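Local coordinates for protein ethyl acetate hydrolase (Pseudomonas veronii, PDB 5E4Y) that hydrolyses ethyl acetate to ethanol and acetate as an alpha/beta-hydrolase esterase in the breakdown of short-chain methyl ketones, at residues A[15-20]-A[259-264]. Numbering follows the deposited sequence.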
loop_
_atom_site.group_PDB
_atom_site.type_symbol
_atom_site.label_atom_id
_atom_site.label_comp_id
_atom_site.label_asym_id
_atom_site.label_seq_id
_atom_site.Cartn_x
_atom_site.Cartn_y
_atom_site.Cartn_z
ATOM N N SER A 15 2.020 31.582 2.384
ATOM C CA SER A 15 3.112 31.849 3.311
ATOM C C SER A 15 4.197 30.782 3.218
ATOM O O SER A 15 5.345 31.020 3.592
ATOM C CB SER A 15 2.585 31.936 4.745
ATOM O OG SER A 15 3.631 32.226 5.656
ATOM N N TYR A 16 3.830 29.607 2.718
ATOM C CA TYR A 16 4.772 28.499 2.618
ATOM C C TYR A 16 5.568 28.534 1.314
ATOM O O TYR A 16 6.771 28.274 1.311
ATOM C CB TYR A 16 4.031 27.165 2.746
ATOM C CG TYR A 16 4.892 25.950 2.489
ATOM C CD1 TYR A 16 5.855 25.550 3.407
ATOM C CD2 TYR A 16 4.736 25.195 1.334
ATOM C CE1 TYR A 16 6.642 24.438 3.179
ATOM C CE2 TYR A 16 5.518 24.081 1.097
ATOM C CZ TYR A 16 6.469 23.708 2.021
ATOM O OH TYR A 16 7.250 22.598 1.788
ATOM N N TYR A 17 4.899 28.859 0.212
ATOM C CA TYR A 17 5.549 28.893 -1.096
ATOM C C TYR A 17 6.257 30.222 -1.347
ATOM O O TYR A 17 5.977 30.906 -2.332
ATOM C CB TYR A 17 4.532 28.633 -2.210
ATOM C CG TYR A 17 3.863 27.280 -2.130
ATOM C CD1 TYR A 17 4.552 26.124 -2.476
ATOM C CD2 TYR A 17 2.542 27.159 -1.721
ATOM C CE1 TYR A 17 3.945 24.885 -2.407
ATOM C CE2 TYR A 17 1.927 25.924 -1.651
ATOM C CZ TYR A 17 2.633 24.789 -1.996
ATOM O OH TYR A 17 2.024 23.557 -1.928
ATOM N N THR A 18 7.175 30.584 -0.457
ATOM C CA THR A 18 7.897 31.846 -0.579
ATOM C C THR A 18 9.399 31.625 -0.718
ATOM O O THR A 18 9.867 30.488 -0.770
ATOM C CB THR A 18 7.632 32.758 0.630
ATOM O OG1 THR A 18 8.029 32.089 1.832
ATOM C CG2 THR A 18 6.155 33.112 0.717
ATOM N N GLU A 19 10.152 32.720 -0.776
ATOM C CA GLU A 19 11.598 32.650 -0.947
ATOM C C GLU A 19 12.312 32.493 0.391
ATOM O O GLU A 19 13.520 32.257 0.437
ATOM C CB GLU A 19 12.111 33.899 -1.667
ATOM C CG GLU A 19 11.625 34.033 -3.096
ATOM C CD GLU A 19 12.678 33.626 -4.105
ATOM O OE1 GLU A 19 13.763 33.174 -3.684
ATOM O OE2 GLU A 19 12.417 33.753 -5.320
ATOM N N GLU A 20 11.557 32.619 1.476
ATOM C CA GLU A 20 12.121 32.521 2.817
ATOM C C GLU A 20 12.438 31.078 3.195
ATOM O O GLU A 20 13.195 30.828 4.132
ATOM C CB GLU A 20 11.165 33.137 3.841
ATOM C CG GLU A 20 11.277 34.650 3.957
ATOM C CD GLU A 20 10.133 35.377 3.280
ATOM O OE1 GLU A 20 9.393 34.734 2.505
ATOM O OE2 GLU A 20 9.972 36.592 3.520
ATOM N N ALA A 259 1.207 19.488 5.806
ATOM C CA ALA A 259 0.295 20.447 6.432
ATOM C C ALA A 259 0.249 21.839 5.776
ATOM O O ALA A 259 -0.839 22.349 5.510
ATOM C CB ALA A 259 0.630 20.587 7.919
ATOM N N PRO A 260 1.412 22.463 5.507
ATOM C CA PRO A 260 1.296 23.826 4.976
ATOM C C PRO A 260 1.192 23.900 3.452
ATOM O O PRO A 260 1.401 24.971 2.885
ATOM C CB PRO A 260 2.591 24.480 5.451
ATOM C CG PRO A 260 3.578 23.366 5.405
ATOM C CD PRO A 260 2.822 22.104 5.760
ATOM N N MET A 261 0.871 22.785 2.803
ATOM C CA MET A 261 0.840 22.746 1.344
ATOM C C MET A 261 -0.562 22.972 0.785
ATOM O O MET A 261 -1.558 22.804 1.488
ATOM C CB MET A 261 1.398 21.415 0.838
ATOM C CG MET A 261 2.872 21.218 1.152
ATOM S SD MET A 261 3.588 19.771 0.353
ATOM C CE MET A 261 5.277 19.872 0.939
ATOM N N ASP A 262 -0.624 23.352 -0.487
ATOM C CA ASP A 262 -1.888 23.669 -1.143
ATOM C C ASP A 262 -2.487 22.438 -1.820
ATOM O O ASP A 262 -1.849 21.828 -2.678
ATOM C CB ASP A 262 -1.688 24.789 -2.167
ATOM C CG ASP A 262 -2.997 25.297 -2.739
ATOM O OD1 ASP A 262 -3.955 25.486 -1.961
ATOM O OD2 ASP A 262 -3.068 25.509 -3.969
ATOM N N PRO A 263 -3.716 22.071 -1.426
ATOM C CA PRO A 263 -4.464 20.933 -1.976
ATOM C C PRO A 263 -4.567 20.946 -3.501
ATOM O O PRO A 263 -4.380 19.907 -4.134
ATOM C CB PRO A 263 -5.847 21.092 -1.344
ATOM C CG PRO A 263 -5.578 21.761 -0.047
ATOM C CD PRO A 263 -4.434 22.704 -0.306
ATOM N N ASN A 264 -4.865 22.107 -4.076
ATOM C CA ASN A 264 -5.006 22.233 -5.523
ATOM C C ASN A 264 -3.714 21.912 -6.271
ATOM O O ASN A 264 -3.740 21.249 -7.307
ATOM C CB ASN A 264 -5.483 23.639 -5.887
ATOM C CG ASN A 264 -6.938 23.872 -5.525
ATOM O OD1 ASN A 264 -7.742 22.939 -5.506
ATOM N ND2 ASN A 264 -7.286 25.122 -5.239
#
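The phenol oxygen of Y17 takes the backbone N-H of D262, the residue at the N-cap position of helix 263-274, in an almost straight hydrogen bond: N of D262 lies 3.0 Å from OH of Y17, with an angle of 175° at the hydrogen. The amide meets the Y17 ring at its edge, near the ring plane. CB of D262 packs 3.8 Å from CE2 of the same ring, with the carboxylate turned 82° from the ring plane. CB of M261 adds a contact of 3.6 Å to the Y17 hydroxyl. Y16 packs against P260 and M261 by van der Waals contact, with its CB 3.4 Å from the carbonyl O of P260. Its first torsion, CG anti to N at 173°, brings the ring against P260, whose CG sits over one face, 4.1 Å from the ring centroid, in a CH-pi contact displaced toward CD1 and CE1. CG of M261 approaches the ring obliquely, 3.9 Å from CE2, and the extended methionine chain carries its CE to 3.5 Å from OH of Y16. The two tyrosine rings stand steeply to each other, the CD2 edge of Y16 turned to the centre of one Y17 face. Replacing Y16 with an alanine would probably leave P260 without its ring platform and strip the M261 side chain and one Y17 face of a neighbour. H22 of helix 19-22 meets Y16 edge-to-face. The contact, away from the probable catalytic triad, thus fastens the N-terminal loop, ahead of helix 19-22 and strand 26-34, to the linker between helices 246-258 and 263-274.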